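Local coordinates for protein actinorhodin polyketide putative beta-ketoacyl synthase 2 (Streptomyces coelicolor A3, PDB 1TQY) that probably acts as the chain length factor of the actinorhodin polyketide synthase, a beta-ketoacyl synthase relative that takes part in building the antibiotic's polyketide chain, at residues 17-22 with 87-92. Residues are numbered along the deposited sequence; the frame is centred on the assembly and turned at random.
Sequences GVVAPN and ADWALQ. With NA (sodium ion), chain K.
W89 and V19 meet through their first torsions: with CG of W89 anti to its own carbonyl carbon (chi1 -73°) the indole is carried beside strand 11-20, and the same placement of CG1 on V19 (chi1 -68°) turns that methyl to the six-membered ring. The indole leaves helix 78-93 and brings this ring to V18 and V19. On the strand-facing edge of that ring, CZ3 sits 4.2 Å from CG1 of V19, a loose oblique apolar touch. The carbonyl of V18 comes to the ring edge, near its plane, with O 3.7 Å from CZ3 and 4.0 Å from CE3, so the oxygen faces carbon edge rather than pi cloud.

Closer to the helix backbone, G17 has no side chain to hold the two apart, and its CA lies 4.2 Å from CA of A90. The CB of A90 rests against the strand backbone, 3.7 Å from N of G17, while CB of W89 approaches CA of G17. The axes of strand 17-20 and helix 87-92 approach to 6.7 Å and run roughly antiparallel, at 147°. V18 turns its side chain away, onto L348 and V351 of helix 345-359, so in this thiolase-like fold the strand is packed between helices. Farther along, beyond the touching residues, O of P21 binds a sodium ion at 2.3 Å, together with O of Q58.

Chemically, this contact contributes dispersion and close backbone approach, perhaps with slight electrostatic help from the V18 carbonyl to the ring's C-H edge; the backbones of G17 and V19 bond instead to I241 and G239 of strand 238-246.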
loop_
_atom_site.group_PDB
_atom_site.type_symbol
_atom_site.label_atom_id
_atom_site.label_comp_id
_atom_site.label_asym_id
_atom_site.label_seq_id
_atom_site.Cartn_x
_atom_site.Cartn_y
_atom_site.Cartn_z
ATOM N N GLY B 17 -11.620 -17.672 0.829
ATOM C CA GLY B 17 -11.326 -17.977 2.218
ATOM C C GLY B 17 -11.885 -16.866 3.084
ATOM O O GLY B 17 -11.463 -15.712 2.963
ATOM N N VAL B 18 -12.840 -17.182 3.952
ATOM C CA VAL B 18 -13.413 -16.128 4.771
ATOM C C VAL B 18 -13.236 -16.281 6.269
ATOM O O VAL B 18 -13.377 -17.367 6.832
ATOM C CB VAL B 18 -14.922 -15.921 4.471
ATOM C CG1 VAL B 18 -15.176 -15.983 2.967
ATOM C CG2 VAL B 18 -15.752 -16.920 5.207
ATOM N N VAL B 19 -12.883 -15.171 6.902
ATOM C CA VAL B 19 -12.715 -15.109 8.342
ATOM C C VAL B 19 -13.569 -13.919 8.783
ATOM O O VAL B 19 -13.161 -12.758 8.665
ATOM C CB VAL B 19 -11.212 -14.923 8.719
ATOM C CG1 VAL B 19 -10.430 -16.187 8.349
ATOM C CG2 VAL B 19 -10.610 -13.731 7.984
ATOM N N ALA B 20 -14.768 -14.215 9.274
ATOM C CA ALA B 20 -15.706 -13.169 9.688
ATOM C C ALA B 20 -16.272 -13.297 11.096
ATOM O O ALA B 20 -16.367 -14.396 11.642
ATOM C CB ALA B 20 -16.850 -13.097 8.683
ATOM N N PRO B 21 -16.675 -12.162 11.695
ATOM C CA PRO B 21 -17.237 -12.158 13.050
ATOM C C PRO B 21 -18.445 -13.080 13.214
ATOM O O PRO B 21 -18.754 -13.494 14.327
ATOM C CB PRO B 21 -17.592 -10.687 13.276
ATOM C CG PRO B 21 -16.557 -9.966 12.456
ATOM C CD PRO B 21 -16.548 -10.786 11.182
ATOM N N ASN B 22 -19.128 -13.404 12.120
ATOM C CA ASN B 22 -20.281 -14.296 12.215
ATOM C C ASN B 22 -20.021 -15.650 11.555
ATOM O O ASN B 22 -20.954 -16.395 11.264
ATOM C CB ASN B 22 -21.535 -13.629 11.618
ATOM C CG ASN B 22 -21.367 -13.260 10.162
ATOM O OD1 ASN B 22 -20.242 -13.131 9.670
ATOM N ND2 ASN B 22 -22.484 -13.056 9.469
ATOM N N ALA B 87 -5.988 -17.164 3.570
ATOM C CA ALA B 87 -5.231 -17.485 2.368
ATOM C C ALA B 87 -5.108 -18.989 2.143
ATOM O O ALA B 87 -5.340 -19.473 1.039
ATOM C CB ALA B 87 -3.849 -16.839 2.426
ATOM N N ASP B 88 -4.751 -19.730 3.186
ATOM C CA ASP B 88 -4.602 -21.177 3.045
ATOM C C ASP B 88 -5.906 -21.821 2.588
ATOM O O ASP B 88 -5.918 -22.616 1.637
ATOM C CB ASP B 88 -4.137 -21.798 4.364
ATOM C CG ASP B 88 -3.953 -23.301 4.264
ATOM O OD1 ASP B 88 -3.069 -23.749 3.498
ATOM O OD2 ASP B 88 -4.695 -24.039 4.953
ATOM N N TRP B 89 -7.006 -21.475 3.259
ATOM C CA TRP B 89 -8.334 -22.003 2.916
ATOM C C TRP B 89 -8.741 -21.683 1.479
ATOM O O TRP B 89 -9.387 -22.495 0.810
ATOM C CB TRP B 89 -9.410 -21.448 3.872
ATOM C CG TRP B 89 -9.358 -22.036 5.249
ATOM C CD1 TRP B 89 -8.700 -23.172 5.627
ATOM C CD2 TRP B 89 -10.008 -21.536 6.430
ATOM N NE1 TRP B 89 -8.896 -23.409 6.969
ATOM C CE2 TRP B 89 -9.694 -22.423 7.486
ATOM C CE3 TRP B 89 -10.823 -20.426 6.697
ATOM C CZ2 TRP B 89 -10.167 -22.236 8.793
ATOM C CZ3 TRP B 89 -11.297 -20.237 8.000
ATOM C CH2 TRP B 89 -10.965 -21.141 9.031
ATOM N N ALA B 90 -8.365 -20.497 1.009
ATOM C CA ALA B 90 -8.697 -20.076 -0.348
ATOM C C ALA B 90 -7.952 -20.929 -1.383
ATOM O O ALA B 90 -8.530 -21.342 -2.390
ATOM C CB ALA B 90 -8.355 -18.599 -0.534
ATOM N N LEU B 91 -6.669 -21.186 -1.124
ATOM C CA LEU B 91 -5.855 -21.995 -2.023
ATOM C C LEU B 91 -6.349 -23.436 -2.110
ATOM O O LEU B 91 -6.312 -24.046 -3.183
ATOM C CB LEU B 91 -4.386 -21.982 -1.595
ATOM C CG LEU B 91 -3.575 -20.733 -1.976
ATOM C CD1 LEU B 91 -2.185 -20.794 -1.342
ATOM C CD2 LEU B 91 -3.460 -20.658 -3.500
ATOM N N GLN B 92 -6.809 -24.007 -1.002
ATOM C CA GLN B 92 -7.298 -25.375 -1.097
ATOM C C GLN B 92 -8.742 -25.436 -1.586
ATOM O O GLN B 92 -9.185 -26.467 -2.087
ATOM C CB GLN B 92 -7.128 -26.119 0.232
ATOM C CG GLN B 92 -7.842 -25.539 1.404
ATOM C CD GLN B 92 -7.411 -26.194 2.715
ATOM O OE1 GLN B 92 -8.220 -26.814 3.419
ATOM N NE2 GLN B 92 -6.128 -26.061 3.047
HETATM NA NA NA K . -18.404 -13.061 16.515
HETATM O O HOH W 1 -20.507 -13.946 17.024
HETATM O O HOH W 2 -18.683 -11.464 19.022
HETATM O O HOH W 3 -17.439 -14.727 16.487
#